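Local coordinates for protein histone acetyltransferase (Trypanosoma brucei brucei, PDB 6IF4) that probably transfers acetyl groups from acetyl-CoA to lysines of histones as a MYST-family enzyme, this piece being its presumed Tudor domain, at residues B[2-7]-B[21-26]. Residues are numbered along the deposited sequence; the frame is centred on the assembly and turned at random.
Sequences VMFEVR and AIIQEV
In the small, SH3-like beta barrel of this presumed Tudor domain, the N-terminal segment 2-7 crosses the bulged part of strand 18-28, at residues 21-26, their directions 118° apart. A classic beta bulge, in which Q24 and E25 both face Y38, kinks the strand just past I23, and here the incoming chain is fastened. The one direct hydrogen bond runs from R7 N to I23 O, 2.8 Å long and nearly straight (169° at the hydrogen), with the donor in the plane of the carbonyl. The neighbouring carbonyl is reached through solvent: a water donates to Q24 O at 2.7 Å and accepts from R7 NH1 at 3.0 Å, lying in the guanidinium plane at its edge. The R7 side chain bends at chi2 and chi3, which brings its guanidinium back to the strand although CB sets out away from it. The same bend lays one guanidinium face over I22; I22 CG2 lies 3.8 Å from R7 NH2, offset toward the rim of the group. V6 straddles the bulge with its two methyls: V6 CG1, anti to the backbone N, sits by Q24 O, while V6 CG2 meets V26 CG2 at 3.8 Å. Deeper in, I23 extends CG1 and CD1 toward F4 and crosses it at about a right angle; I23 CD1 presses on F4 CB at 3.2 Å, a tight approach, while the ring itself leads away from the strand. Both side chains are buried and share L57 of strand 57-59 as a neighbour, and the F4 ring meets Y37 of strand 35-41 edge-to-face. Strand 18-28 lies between its sheet partners 9-13 and 35-41, with the N-terminal segment laid across it just before the chain enters 9-13.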
ATOM      1  N   VAL B   2      -7.975   5.393  -9.456  1.00 53.83           N
ATOM      2  CA  VAL B   2      -6.955   4.369  -9.684  1.00 54.12           C
ATOM      3  C   VAL B   2      -7.075   3.246  -8.657  1.00 50.61           C
ATOM      4  O   VAL B   2      -7.194   3.491  -7.457  1.00 40.77           O
ATOM      5  CB  VAL B   2      -5.544   4.985  -9.658  1.00 53.54           C
ATOM      6  CG1 VAL B   2      -5.314   5.752  -8.359  1.00 52.31           C
ATOM      7  CG2 VAL B   2      -4.487   3.904  -9.839  1.00 50.55           C
ATOM      8  N   MET B   3      -7.049   2.007  -9.140  1.00 48.72           N
ATOM      9  CA  MET B   3      -7.050   0.832  -8.285  1.00 46.24           C
ATOM     10  C   MET B   3      -5.705   0.123  -8.337  1.00 41.77           C
ATOM     11  O   MET B   3      -4.970   0.212  -9.324  1.00 46.47           O
ATOM     12  CB  MET B   3      -8.152  -0.147  -8.689  1.00 51.34           C
ATOM     13  CG  MET B   3      -9.522   0.211  -8.158  1.00 59.83           C
ATOM     14  SD  MET B   3     -10.725  -1.095  -8.453  1.00 72.56           S
ATOM     15  CE  MET B   3      -9.977  -2.444  -7.544  1.00 64.55           C
ATOM     16  N   PHE B   4      -5.395  -0.581  -7.257  1.00 34.61           N
ATOM     17  CA  PHE B   4      -4.167  -1.346  -7.143  1.00 25.90           C
ATOM     18  C   PHE B   4      -4.502  -2.803  -6.847  1.00 26.62           C
ATOM     19  O   PHE B   4      -5.554  -3.117  -6.279  1.00 26.64           O
ATOM     20  CB  PHE B   4      -3.263  -0.765  -6.054  1.00 23.32           C
ATOM     21  CG  PHE B   4      -2.993   0.710  -6.193  1.00 22.98           C
ATOM     22  CD1 PHE B   4      -1.957   1.170  -6.992  1.00 24.49           C
ATOM     23  CD2 PHE B   4      -3.761   1.635  -5.506  1.00 21.49           C
ATOM     24  CE1 PHE B   4      -1.703   2.529  -7.111  1.00 23.11           C
ATOM     25  CE2 PHE B   4      -3.511   2.991  -5.620  1.00 24.08           C
ATOM     26  CZ  PHE B   4      -2.481   3.439  -6.424  1.00 20.55           C
ATOM     27  N   GLU B   5      -3.583  -3.696  -7.214  1.00 24.44           N
ATOM     28  CA  GLU B   5      -3.801  -5.131  -7.109  1.00 24.46           C
ATOM     29  C   GLU B   5      -2.717  -5.780  -6.256  1.00 26.20           C
ATOM     30  O   GLU B   5      -1.629  -5.229  -6.065  1.00 23.25           O
ATOM     31  CB  GLU B   5      -3.836  -5.791  -8.496  1.00 25.66           C
ATOM     32  CG  GLU B   5      -4.507  -4.942  -9.560  1.00 34.22           C
ATOM     33  CD  GLU B   5      -5.261  -5.770 -10.581  1.00 50.97           C
ATOM     34  OE1 GLU B   5      -6.294  -6.371 -10.220  1.00 60.60           O
ATOM     35  OE2 GLU B   5      -4.824  -5.813 -11.752  1.00 59.65           O
ATOM     36  N   VAL B   6      -3.040  -6.963  -5.727  1.00 19.07           N
ATOM     37  CA  VAL B   6      -2.065  -7.732  -4.964  1.00 21.23           C
ATOM     38  C   VAL B   6      -0.881  -8.066  -5.860  1.00 19.59           C
ATOM     39  O   VAL B   6      -1.055  -8.482  -7.014  1.00 24.16           O
ATOM     40  CB  VAL B   6      -2.721  -8.999  -4.392  1.00 28.03           C
ATOM     41  CG1 VAL B   6      -1.675  -9.919  -3.780  1.00 26.11           C
ATOM     42  CG2 VAL B   6      -3.782  -8.629  -3.363  1.00 22.77           C
ATOM     43  N   ARG B   7       0.330  -7.866  -5.332  1.00 25.18           N
ATOM     44  CA  ARG B   7       1.644  -8.076  -5.951  1.00 22.87           C
ATOM     45  C   ARG B   7       2.048  -6.895  -6.833  1.00 16.36           C
ATOM     46  O   ARG B   7       3.149  -6.913  -7.392  1.00 19.43           O
ATOM     47  CB  ARG B   7       1.748  -9.370  -6.777  1.00 17.28           C
ATOM     48  CG  ARG B   7       1.473 -10.665  -6.010  1.00 25.32           C
ATOM     49  CD  ARG B   7       1.974 -10.622  -4.568  1.00 29.06           C
ATOM     50  NE  ARG B   7       3.409 -10.366  -4.476  1.00 27.33           N
ATOM     51  CZ  ARG B   7       4.081 -10.279  -3.333  1.00 32.09           C
ATOM     52  NH1 ARG B   7       3.449 -10.429  -2.176  1.00 30.19           N
ATOM     53  NH2 ARG B   7       5.385 -10.039  -3.345  1.00 35.09           N
ATOM     54  N   ALA B  21       7.436  -0.123  -2.671  1.00 13.30           N
ATOM     55  CA  ALA B  21       6.663  -1.067  -1.881  1.00 15.88           C
ATOM     56  C   ALA B  21       5.939  -2.029  -2.813  1.00 15.66           C
ATOM     57  O   ALA B  21       5.972  -1.892  -4.039  1.00 19.48           O
ATOM     58  CB  ALA B  21       5.678  -0.333  -0.963  1.00 16.99           C
ATOM     59  N   ILE B  22       5.269  -3.006  -2.208  1.00 16.21           N
ATOM     60  CA  ILE B  22       4.459  -3.984  -2.919  1.00 14.04           C
ATOM     61  C   ILE B  22       3.189  -4.184  -2.107  1.00 14.60           C
ATOM     62  O   ILE B  22       3.192  -4.077  -0.878  1.00 16.53           O
ATOM     63  CB  ILE B  22       5.201  -5.331  -3.122  1.00 25.84           C
ATOM     64  CG1 ILE B  22       6.460  -5.151  -3.970  1.00 40.75           C
ATOM     65  CG2 ILE B  22       4.297  -6.375  -3.768  1.00 25.74           C
ATOM     66  CD1 ILE B  22       7.393  -6.345  -3.932  1.00 44.69           C
ATOM     67  N   ILE B  23       2.090  -4.448  -2.798  1.00 20.32           N
ATOM     68  CA  ILE B  23       0.813  -4.671  -2.137  1.00 22.80           C
ATOM     69  C   ILE B  23       0.679  -6.151  -1.806  1.00 24.10           C
ATOM     70  O   ILE B  23       0.707  -7.006  -2.698  1.00 22.50           O
ATOM     71  CB  ILE B  23      -0.344  -4.166  -3.001  1.00 22.41           C
ATOM     72  CG1 ILE B  23      -0.321  -2.641  -2.935  1.00 22.85           C
ATOM     73  CG2 ILE B  23      -1.673  -4.709  -2.506  1.00 13.56           C
ATOM     74  CD1 ILE B  23      -1.284  -1.998  -3.790  1.00 24.17           C
ATOM     75  N   GLN B  24       0.536  -6.451  -0.517  1.00 22.16           N
ATOM     76  CA  GLN B  24       0.430  -7.826  -0.057  1.00 15.20           C
ATOM     77  C   GLN B  24      -0.997  -8.324  -0.027  1.00 14.40           C
ATOM     78  O   GLN B  24      -1.236  -9.511  -0.277  1.00 23.78           O
ATOM     79  CB  GLN B  24       0.991  -7.954   1.360  1.00 25.82           C
ATOM     80  CG  GLN B  24       2.491  -7.816   1.491  1.00 38.53           C
ATOM     81  CD  GLN B  24       3.046  -8.743   2.553  1.00 42.79           C
ATOM     82  OE1 GLN B  24       4.226  -9.106   2.528  1.00 46.53           O
ATOM     83  NE2 GLN B  24       2.186  -9.158   3.478  1.00 40.74           N
ATOM     84  N   GLU B  25      -1.948  -7.435   0.244  1.00 19.03           N
ATOM     85  CA  GLU B  25      -3.335  -7.816   0.435  1.00 21.51           C
ATOM     86  C   GLU B  25      -4.213  -6.626   0.096  1.00 20.91           C
ATOM     87  O   GLU B  25      -3.789  -5.472   0.198  1.00 14.02           O
ATOM     88  CB  GLU B  25      -3.622  -8.255   1.881  1.00 21.60           C
ATOM     89  CG  GLU B  25      -2.926  -9.523   2.335  1.00 25.71           C
ATOM     90  CD  GLU B  25      -3.462 -10.762   1.650  1.00 34.27           C
ATOM     91  OE1 GLU B  25      -4.591 -10.709   1.119  1.00 37.93           O
ATOM     92  OE2 GLU B  25      -2.754 -11.791   1.647  1.00 40.05           O
ATOM     93  N   VAL B  26      -5.436  -6.922  -0.322  1.00 22.88           N
ATOM     94  CA  VAL B  26      -6.465  -5.919  -0.551  1.00 21.65           C
ATOM     95  C   VAL B  26      -7.672  -6.305   0.289  1.00 28.36           C
ATOM     96  O   VAL B  26      -8.013  -7.490   0.388  1.00 32.63           O
ATOM     97  CB  VAL B  26      -6.833  -5.816  -2.046  1.00 21.41           C
ATOM     98  CG1 VAL B  26      -8.003  -4.866  -2.254  1.00 31.09           C
ATOM     99  CG2 VAL B  26      -5.628  -5.364  -2.858  1.00 19.48           C
TER
HETATM  100  O   HOH W   1       0.674 -11.221  -1.257  1.00 20.78           O